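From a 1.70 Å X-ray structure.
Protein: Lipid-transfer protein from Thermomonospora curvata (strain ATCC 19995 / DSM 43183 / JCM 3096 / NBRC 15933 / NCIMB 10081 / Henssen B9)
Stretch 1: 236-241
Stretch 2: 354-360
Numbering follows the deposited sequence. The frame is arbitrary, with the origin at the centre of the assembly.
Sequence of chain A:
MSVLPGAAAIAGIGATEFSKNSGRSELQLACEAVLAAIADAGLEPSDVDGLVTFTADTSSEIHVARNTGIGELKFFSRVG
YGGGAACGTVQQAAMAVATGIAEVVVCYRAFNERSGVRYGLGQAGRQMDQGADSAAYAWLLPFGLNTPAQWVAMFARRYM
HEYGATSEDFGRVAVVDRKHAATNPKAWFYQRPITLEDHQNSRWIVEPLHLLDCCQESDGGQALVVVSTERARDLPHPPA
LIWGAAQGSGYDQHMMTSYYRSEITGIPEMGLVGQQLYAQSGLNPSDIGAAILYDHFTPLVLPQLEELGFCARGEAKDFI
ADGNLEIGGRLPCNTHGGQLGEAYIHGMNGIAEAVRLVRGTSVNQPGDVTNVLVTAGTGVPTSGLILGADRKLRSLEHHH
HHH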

# COMPACT_ATOMS: atom_id res chain seq x y z
N PRO A 236 13.97 8.04 -26.93
CA PRO A 236 15.41 8.03 -27.29
C PRO A 236 16.12 6.68 -27.23
O PRO A 236 17.02 6.45 -28.05
N HIS A 237 15.79 5.81 -26.27
CA HIS A 237 16.56 4.59 -26.05
C HIS A 237 15.93 3.39 -26.75
O HIS A 237 14.72 3.37 -27.01
N PRO A 238 16.71 2.36 -27.01
CA PRO A 238 16.11 1.06 -27.33
C PRO A 238 15.11 0.69 -26.26
O PRO A 238 15.45 0.76 -25.06
N PRO A 239 13.87 0.37 -26.62
CA PRO A 239 12.88 0.00 -25.59
C PRO A 239 13.25 -1.31 -24.93
O PRO A 239 13.73 -2.24 -25.58
N ALA A 240 13.01 -1.38 -23.61
CA ALA A 240 13.18 -2.61 -22.86
C ALA A 240 11.77 -3.16 -22.68
O ALA A 240 11.03 -2.73 -21.81
N LEU A 241 11.37 -4.07 -23.57
CA LEU A 241 9.98 -4.50 -23.56
C LEU A 241 9.73 -5.38 -22.35
O LEU A 241 10.57 -6.20 -21.97
N ALA A 354 18.91 -4.28 -15.54
CA ALA A 354 18.32 -5.12 -16.59
C ALA A 354 18.00 -4.29 -17.82
O ALA A 354 18.19 -4.74 -18.96
N VAL A 355 17.50 -3.08 -17.61
CA VAL A 355 17.23 -2.18 -18.73
C VAL A 355 18.52 -1.86 -19.48
O VAL A 355 18.57 -1.90 -20.72
N ARG A 356 19.59 -1.56 -18.75
CA ARG A 356 20.86 -1.28 -19.41
C ARG A 356 21.33 -2.48 -20.22
O ARG A 356 21.85 -2.31 -21.34
N LEU A 357 21.18 -3.68 -19.67
CA LEU A 357 21.61 -4.87 -20.40
C LEU A 357 20.86 -4.99 -21.73
O LEU A 357 21.48 -5.26 -22.77
N VAL A 358 19.54 -4.73 -21.71
CA VAL A 358 18.77 -4.78 -22.96
C VAL A 358 19.23 -3.68 -23.91
O VAL A 358 19.36 -3.91 -25.12
N ARG A 359 19.48 -2.48 -23.39
CA ARG A 359 19.96 -1.37 -24.20
C ARG A 359 21.37 -1.61 -24.73
O ARG A 359 21.73 -1.01 -25.75
N GLY A 360 22.15 -2.45 -24.06
CA GLY A 360 23.57 -2.61 -24.37
C GLY A 360 24.49 -1.68 -23.60
O GLY A 360 25.67 -1.57 -23.95

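What does the loop at the start of stretch 1 offer to the helix? Pro236 stays out of reach, so the contact begins at His237, whose CA-to-CB bond points toward stretch 2. With chi1 at -66° (m) and chi2 at -79°, its imidazole lies against the guanidinium of Arg359. The two flat groups stack with centres 3.5 Å apart and planes only 6° from parallel, and His237 CD2 comes within 3.3 Å of Arg359 NH2. Arg359 reaches this position although its own CA-to-CB bond points sideways: after chi1 at -67° (m), chi2 and chi3 are both t and chi4 is -178°, so the extended chain carries its end nearer to the loop. His237 NE2 and both terminal nitrogens of Arg359 find hydrogen-bond partners elsewhere in the structure.

How does Pro238 meet the same arginine? Its CA-to-CB bond also points toward the helix, and its ring, puckered C-gamma exo, touches the aliphatic part of Arg359, with Pro238 CD 4.3 Å from Arg359 CG. The carbonyl comes closer, Pro238 O lying 3.8 Å from Arg359 CG. No direct hydrogen bond joins the two stretches, but water 1 bridges them: it donates to Pro238 O at 2.7 Å and accepts from Arg359 NE at 2.9 Å. Arg359 thus meets both loop residues, and it has more area covered than any other residue in this contact.

Does Pro239 continue the pattern? Its CA-to-CB bond points away from the helix, and its side chain stays clear of the helix. The backbone makes the contact instead, with Pro239 O 3.9 Å from Val358 CG1.

What fills the space where the strand begins? Ala240 points its CB toward the helix, and this buried methyl meets two valines: Ala240 CB is 4.2 Å from Val355 CG2 and also 4.2 Å from Val358 CG1. The valines are three residues apart, close to one helical turn, so both can reach the same small side chain. Each has chi1 in the t well, at 170° for Val355 and 172° for Val358. Val358 points toward the strand and Val355 sideways; Val358 CG1 also approaches the backbone, 4.0 Å from Ala240 CA. Leu241 then points away and makes no contact, so the side-chain packing ends with Ala240 and the two valines.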

# COMPACT_ATOMS: atom_id res chain seq x y z
CB PRO A 236 16.03 8.99 -26.25
CG PRO A 236 14.96 9.89 -25.89
CD PRO A 236 13.70 9.05 -25.89
CB HIS A 237 16.66 4.29 -24.54
CG HIS A 237 17.44 5.30 -23.77
ND1 HIS A 237 18.82 5.32 -23.76
CD2 HIS A 237 17.04 6.32 -22.98
CE1 HIS A 237 19.24 6.31 -22.98
NE2 HIS A 237 18.18 6.94 -22.50
CB PRO A 238 17.32 0.10 -27.34
CG PRO A 238 18.53 0.98 -27.50
CD PRO A 238 18.17 2.28 -26.85
CB PRO A 239 11.57 -0.11 -26.37
CG PRO A 239 11.81 0.65 -27.65
CD PRO A 239 13.26 0.50 -27.96
CB ALA A 240 13.88 -2.36 -21.53
CB LEU A 241 9.66 -5.30 -24.83
CG LEU A 241 9.17 -4.48 -26.03
CD1 LEU A 241 10.22 -3.50 -26.50
CD2 LEU A 241 8.79 -5.44 -27.15
CB ALA A 354 17.06 -5.79 -16.04
CB VAL A 355 16.53 -0.91 -18.22
CG1 VAL A 355 16.46 0.16 -19.34
CG2 VAL A 355 15.11 -1.22 -17.68
CB ARG A 356 21.92 -0.89 -18.39
CG ARG A 356 21.67 0.42 -17.71
CD ARG A 356 22.86 0.76 -16.80
NE ARG A 356 22.49 1.70 -15.79
CZ ARG A 356 22.26 1.41 -14.51
NH1 ARG A 356 22.45 0.19 -14.00
NH2 ARG A 356 21.89 2.40 -13.74
CB LEU A 357 21.41 -6.12 -19.53
CG LEU A 357 22.36 -6.29 -18.35
CD1 LEU A 357 21.82 -7.35 -17.36
CD2 LEU A 357 23.73 -6.68 -18.81
CB VAL A 358 17.26 -4.68 -22.66
CG1 VAL A 358 16.47 -4.53 -23.96
CG2 VAL A 358 16.80 -5.91 -21.89
CB ARG A 359 19.97 -0.07 -23.38
CG ARG A 359 18.62 0.46 -22.98
CD ARG A 359 18.80 1.67 -22.06
NE ARG A 359 17.55 2.35 -21.75
CZ ARG A 359 17.47 3.45 -21.01
NH1 ARG A 359 18.59 3.98 -20.52
NH2 ARG A 359 16.30 4.01 -20.77
O HOH W 1 14.87 1.82 -22.59